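Local coordinates for protein AAR187Cp (Eremothecium gossypii, PDB 3ZIL) that probably regulates sister chromatid cohesion as the Wpl1 (Wapl-family) partner of cohesin, acting on how cohesion is established during the cell cycle, at residues Ala173-Ser177 with Thr213-Leu217; Phe321-Leu325 with Phe356-Val360. The contacts are given in a common frame with arbitrary orientation. Residue numbers count along the deposited sequence, not the author numbering.

Contact 1: residues Ala173-Ser177 with Thr213-Leu217; sequences ARLIS and TLAGL
Residues 173-177 are a regular alpha-helical turn near the C-terminal end of helix 168-178, with phi/psi close to -60/-45 that relaxes to -71/-25 at Ser177; Ser177 N donates to Ala173 O at 3.0 Å. Residues 213-217 finish helix 201-215 and leave it: Thr213 to Ala215 are helical, Gly216 sits at -87/3, and Leu217 swings to an extended -73/167, its N donating to Leu214 O, three residues back, at 3.1 Å in a closing turn. CA of Ala173 lies 6.2 Å from CA of Leu214, and CA of Ser177 lies 6.1 Å from CA of Leu217. Such close backbones need small residues, here Ala173 and Ser177, one helical turn apart. Thr213 (chi1 m) fits against both: its CG2 is 3.6 Å from Ala173 O and 3.7 Å from Ser177 CB, while its OG1 is hydrogen-bonded to Gln209 O. The branched aliphatic chains of Ile176, Leu214 and Leu217 (both leucines mt) fill the space beside them. Leu214 CD2 meets Ala173 CB at 4.0 Å and Ile176 CD1 at 4.3 Å; Leu217 CD1 rests 4.0 Å from Ile176 CG2, and Leu217 CD2 is 3.4 Å from Ser177 CA. The contact joins two helices of the all-helical Wap1 domain separated in the chain by helix 185-193, on which Ile176 also packs; Leu214 reaches the next helix, 225-235. Ser177 (chi1 p) turns OG back to Arg174 O at 2.7 Å. With both hydroxyls thus bonded within their own helices, methyl and methylene groups, packed partly against backbone, make most of the 278 Å² interface, which holds by shape and apolar burial.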
loop_
_atom_site.group_PDB
_atom_site.type_symbol
_atom_site.label_atom_id
_atom_site.label_comp_id
_atom_site.label_asym_id
_atom_site.label_seq_id
_atom_site.Cartn_x
_atom_site.Cartn_y
_atom_site.Cartn_z
ATOM N N ALA A 173 0.246 -8.331 -2.451
ATOM C CA ALA A 173 1.159 -8.792 -1.414
ATOM C C ALA A 173 2.145 -9.780 -2.125
ATOM O O ALA A 173 3.389 -9.642 -1.987
ATOM C CB ALA A 173 0.412 -9.472 -0.267
ATOM N N ARG A 174 1.609 -10.695 -2.940
ATOM C CA ARG A 174 2.484 -11.623 -3.694
ATOM C C ARG A 174 3.476 -10.848 -4.586
ATOM O O ARG A 174 4.640 -11.193 -4.631
ATOM C CB ARG A 174 1.723 -12.656 -4.521
ATOM C CG ARG A 174 0.967 -13.695 -3.685
ATOM C CD ARG A 174 0.482 -14.829 -4.584
ATOM N NE ARG A 174 -0.399 -14.399 -5.722
ATOM C CZ ARG A 174 -1.752 -14.222 -5.621
ATOM N NH1 ARG A 174 -2.400 -14.337 -4.470
ATOM N NH2 ARG A 174 -2.481 -13.869 -6.656
ATOM N N LEU A 175 3.010 -9.775 -5.239
ATOM C CA LEU A 175 3.868 -8.921 -6.093
ATOM C C LEU A 175 4.998 -8.288 -5.277
ATOM O O LEU A 175 6.149 -8.333 -5.665
ATOM C CB LEU A 175 3.017 -7.789 -6.740
ATOM C CG LEU A 175 3.801 -6.743 -7.583
ATOM C CD1 LEU A 175 4.377 -7.306 -8.921
ATOM C CD2 LEU A 175 2.958 -5.484 -7.861
ATOM N N ILE A 176 4.691 -7.738 -4.100
ATOM C CA ILE A 176 5.762 -7.194 -3.237
ATOM C C ILE A 176 6.773 -8.257 -2.860
ATOM O O ILE A 176 7.966 -7.969 -2.891
ATOM C CB ILE A 176 5.168 -6.507 -2.011
ATOM C CG1 ILE A 176 4.290 -5.277 -2.488
ATOM C CG2 ILE A 176 6.228 -6.109 -0.952
ATOM C CD1 ILE A 176 3.211 -4.916 -1.466
ATOM N N SER A 177 6.330 -9.480 -2.535
ATOM C CA SER A 177 7.206 -10.513 -2.012
ATOM C C SER A 177 8.143 -11.044 -3.090
ATOM O O SER A 177 9.157 -11.653 -2.779
ATOM C CB SER A 177 6.407 -11.708 -1.408
ATOM O OG SER A 177 5.919 -12.418 -2.565
ATOM N N THR A 213 1.747 -13.379 3.688
ATOM C CA THR A 213 2.752 -13.090 2.723
ATOM C C THR A 213 3.651 -11.981 3.178
ATOM O O THR A 213 4.871 -12.107 3.083
ATOM C CB THR A 213 2.159 -12.746 1.384
ATOM O OG1 THR A 213 1.447 -13.891 0.939
ATOM C CG2 THR A 213 3.210 -12.405 0.386
ATOM N N LEU A 214 3.070 -10.896 3.663
ATOM C CA LEU A 214 3.871 -9.723 4.051
ATOM C C LEU A 214 4.679 -10.071 5.296
ATOM O O LEU A 214 5.826 -9.656 5.434
ATOM C CB LEU A 214 2.965 -8.504 4.285
ATOM C CG LEU A 214 2.180 -8.027 3.065
ATOM C CD1 LEU A 214 1.390 -6.817 3.567
ATOM C CD2 LEU A 214 3.136 -7.586 1.935
ATOM N N ALA A 215 4.097 -10.875 6.173
ATOM C CA ALA A 215 4.811 -11.236 7.431
ATOM C C ALA A 215 6.026 -12.154 7.104
ATOM O O ALA A 215 6.968 -12.225 7.911
ATOM C CB ALA A 215 3.859 -11.921 8.372
ATOM N N GLY A 216 6.008 -12.792 5.909
ATOM C CA GLY A 216 7.117 -13.630 5.398
ATOM C C GLY A 216 8.218 -12.899 4.631
ATOM O O GLY A 216 9.165 -13.538 4.144
ATOM N N LEU A 217 8.139 -11.567 4.525
ATOM C CA LEU A 217 9.122 -10.788 3.751
ATOM C C LEU A 217 10.447 -10.724 4.500
ATOM O O LEU A 217 10.459 -10.914 5.734
ATOM C CB LEU A 217 8.647 -9.312 3.586
ATOM C CG LEU A 217 7.408 -9.132 2.684
ATOM C CD1 LEU A 217 6.847 -7.673 2.700
ATOM C CD2 LEU A 217 7.690 -9.584 1.248
#

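Contact 2: residues Phe321-Leu325 with Phe356-Val360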
loop_
_atom_site.group_PDB
_atom_site.type_symbol
_atom_site.label_atom_id
_atom_site.label_comp_id
_atom_site.label_asym_id
_atom_site.label_seq_id
_atom_site.Cartn_x
_atom_site.Cartn_y
_atom_site.Cartn_z
ATOM N N PHE A 321 4.588 11.089 22.251
ATOM C CA PHE A 321 3.707 10.022 21.797
ATOM C C PHE A 321 4.493 8.694 21.643
ATOM O O PHE A 321 4.074 7.660 22.132
ATOM C CB PHE A 321 3.093 10.429 20.469
ATOM C CG PHE A 321 2.111 9.431 19.933
ATOM C CD1 PHE A 321 0.864 9.281 20.531
ATOM C CD2 PHE A 321 2.423 8.659 18.836
ATOM C CE1 PHE A 321 -0.052 8.391 20.038
ATOM C CE2 PHE A 321 1.487 7.781 18.312
ATOM C CZ PHE A 321 0.260 7.648 18.916
ATOM N N VAL A 322 5.664 8.729 21.019
ATOM C CA VAL A 322 6.392 7.468 20.849
ATOM C C VAL A 322 6.727 6.746 22.155
ATOM O O VAL A 322 6.565 5.544 22.236
ATOM C CB VAL A 322 7.666 7.521 19.970
ATOM C CG1 VAL A 322 7.753 6.230 19.212
ATOM C CG2 VAL A 322 7.640 8.635 18.972
ATOM N N LEU A 323 7.211 7.490 23.167
ATOM C CA LEU A 323 7.454 6.881 24.446
ATOM C C LEU A 323 6.182 6.358 25.098
ATOM O O LEU A 323 6.208 5.297 25.697
ATOM C CB LEU A 323 8.201 7.835 25.396
ATOM C CG LEU A 323 8.524 7.181 26.742
ATOM C CD1 LEU A 323 9.150 5.798 26.600
ATOM C CD2 LEU A 323 9.425 8.097 27.560
ATOM N N GLN A 324 5.085 7.094 24.996
ATOM C CA GLN A 324 3.803 6.617 25.535
ATOM C C GLN A 324 3.340 5.329 24.913
ATOM O O GLN A 324 2.862 4.416 25.595
ATOM C CB GLN A 324 2.750 7.697 25.321
ATOM C CG GLN A 324 2.992 8.816 26.347
ATOM C CD GLN A 324 2.229 10.059 25.986
ATOM O OE1 GLN A 324 2.076 10.376 24.792
ATOM N NE2 GLN A 324 1.734 10.778 26.995
ATOM N N LEU A 325 3.506 5.261 23.595
ATOM C CA LEU A 325 3.134 4.087 22.849
ATOM C C LEU A 325 4.066 2.925 23.280
ATOM O O LEU A 325 3.636 1.785 23.490
ATOM C CB LEU A 325 3.317 4.479 21.346
ATOM C CG LEU A 325 2.749 3.509 20.302
ATOM C CD1 LEU A 325 1.358 2.977 20.695
ATOM C CD2 LEU A 325 2.793 4.164 18.906
ATOM N N PHE A 356 -1.719 9.341 29.095
ATOM C CA PHE A 356 -1.799 9.017 27.621
ATOM C C PHE A 356 -3.252 8.791 27.217
ATOM O O PHE A 356 -3.693 9.271 26.148
ATOM C CB PHE A 356 -0.928 7.768 27.397
ATOM C CG PHE A 356 -0.755 7.327 25.942
ATOM C CD1 PHE A 356 -0.832 8.229 24.867
ATOM C CD2 PHE A 356 -0.409 5.993 25.676
ATOM C CE1 PHE A 356 -0.616 7.795 23.556
ATOM C CE2 PHE A 356 -0.213 5.544 24.349
ATOM C CZ PHE A 356 -0.305 6.450 23.311
ATOM N N ALA A 357 -4.028 8.137 28.095
ATOM C CA ALA A 357 -5.461 7.961 27.881
ATOM C C ALA A 357 -6.253 9.262 27.760
ATOM O O ALA A 357 -7.142 9.381 26.914
ATOM C CB ALA A 357 -6.094 7.070 28.946
ATOM N N THR A 358 -5.889 10.258 28.558
ATOM C CA THR A 358 -6.554 11.517 28.493
ATOM C C THR A 358 -6.215 12.229 27.215
ATOM O O THR A 358 -7.095 12.878 26.650
ATOM C CB THR A 358 -6.114 12.396 29.691
ATOM O OG1 THR A 358 -6.389 11.683 30.907
ATOM C CG2 THR A 358 -6.799 13.739 29.658
ATOM N N ASP A 359 -4.951 12.129 26.742
ATOM C CA ASP A 359 -4.589 12.724 25.424
ATOM C C ASP A 359 -5.356 12.054 24.310
ATOM O O ASP A 359 -6.075 12.755 23.553
ATOM C CB ASP A 359 -3.099 12.709 25.050
ATOM C CG ASP A 359 -2.229 13.399 26.035
ATOM O OD1 ASP A 359 -2.742 14.290 26.713
ATOM O OD2 ASP A 359 -1.019 13.041 26.146
ATOM N N VAL A 360 -5.230 10.728 24.208
ATOM C CA VAL A 360 -5.769 10.022 23.037
ATOM C C VAL A 360 -7.282 9.908 22.995
ATOM O O VAL A 360 -7.866 9.571 21.928
ATOM C CB VAL A 360 -5.189 8.584 22.836
ATOM C CG1 VAL A 360 -3.741 8.646 22.472
ATOM C CG2 VAL A 360 -5.429 7.689 24.051
#
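Aromatic and CH-pi contacts dominate this crossing of two helical segments, whose axes approach to 11.5 Å at -122°. The axes are far apart, but the backbones converge where Gln324 CA lies 6.4 Å from Phe356 CA, and Phe356 CE2 comes within 3.5 Å of Gln324 O. Gln324 CB sits 3.4 Å from the centroid of the Phe356 ring, only 7° off its normal, a CH-pi contact made by the aliphatic part of an otherwise polar side chain. The Phe321 ring lies obliquely to that of Phe356, centroids 5.7 Å apart and planes at 75°, with the two CE1 atoms 3.6 Å apart. Apolar packing adds Phe321 CE1 to Val360 CG1 at 4.4 Å. The polar ends meet more loosely: Gln324 NE2 and Asp359 OD2 stand 3.7 Å apart. Beyond the pair, Phe356 and Val360 pack on helix 365-375, and Phe321 and Leu325 on helix 272-289. Phe321 and Leu325 also pack on a bound peptide, against a basic and an apolar side chain respectively, placing this helix-helix packing of the all-helical Wap1 domain beside a peptide-binding surface.

How the contacts relate
Contact 1 closes before contact 2 opens along the chain, and the two do not touch: their centres are about 31 Å apart and their nearest atoms about 19 Å. They share no helix. Contact 1 joins helix 168-178 to helix 201-215, whereas contact 2 joins helix 321-336 to helix 343-360, closer to the C-terminus. The centre of contact 1 lies about 11 Å, and that of contact 2 about 27 Å, from the centre of the chain. Both are local helix packings within the elongated, strand-free Wap1 region, but contact 1 links next-but-one helices through small aliphatic groups, contact 2 consecutive helices through phenylalanine rings. Contact 2 borders the bound peptide.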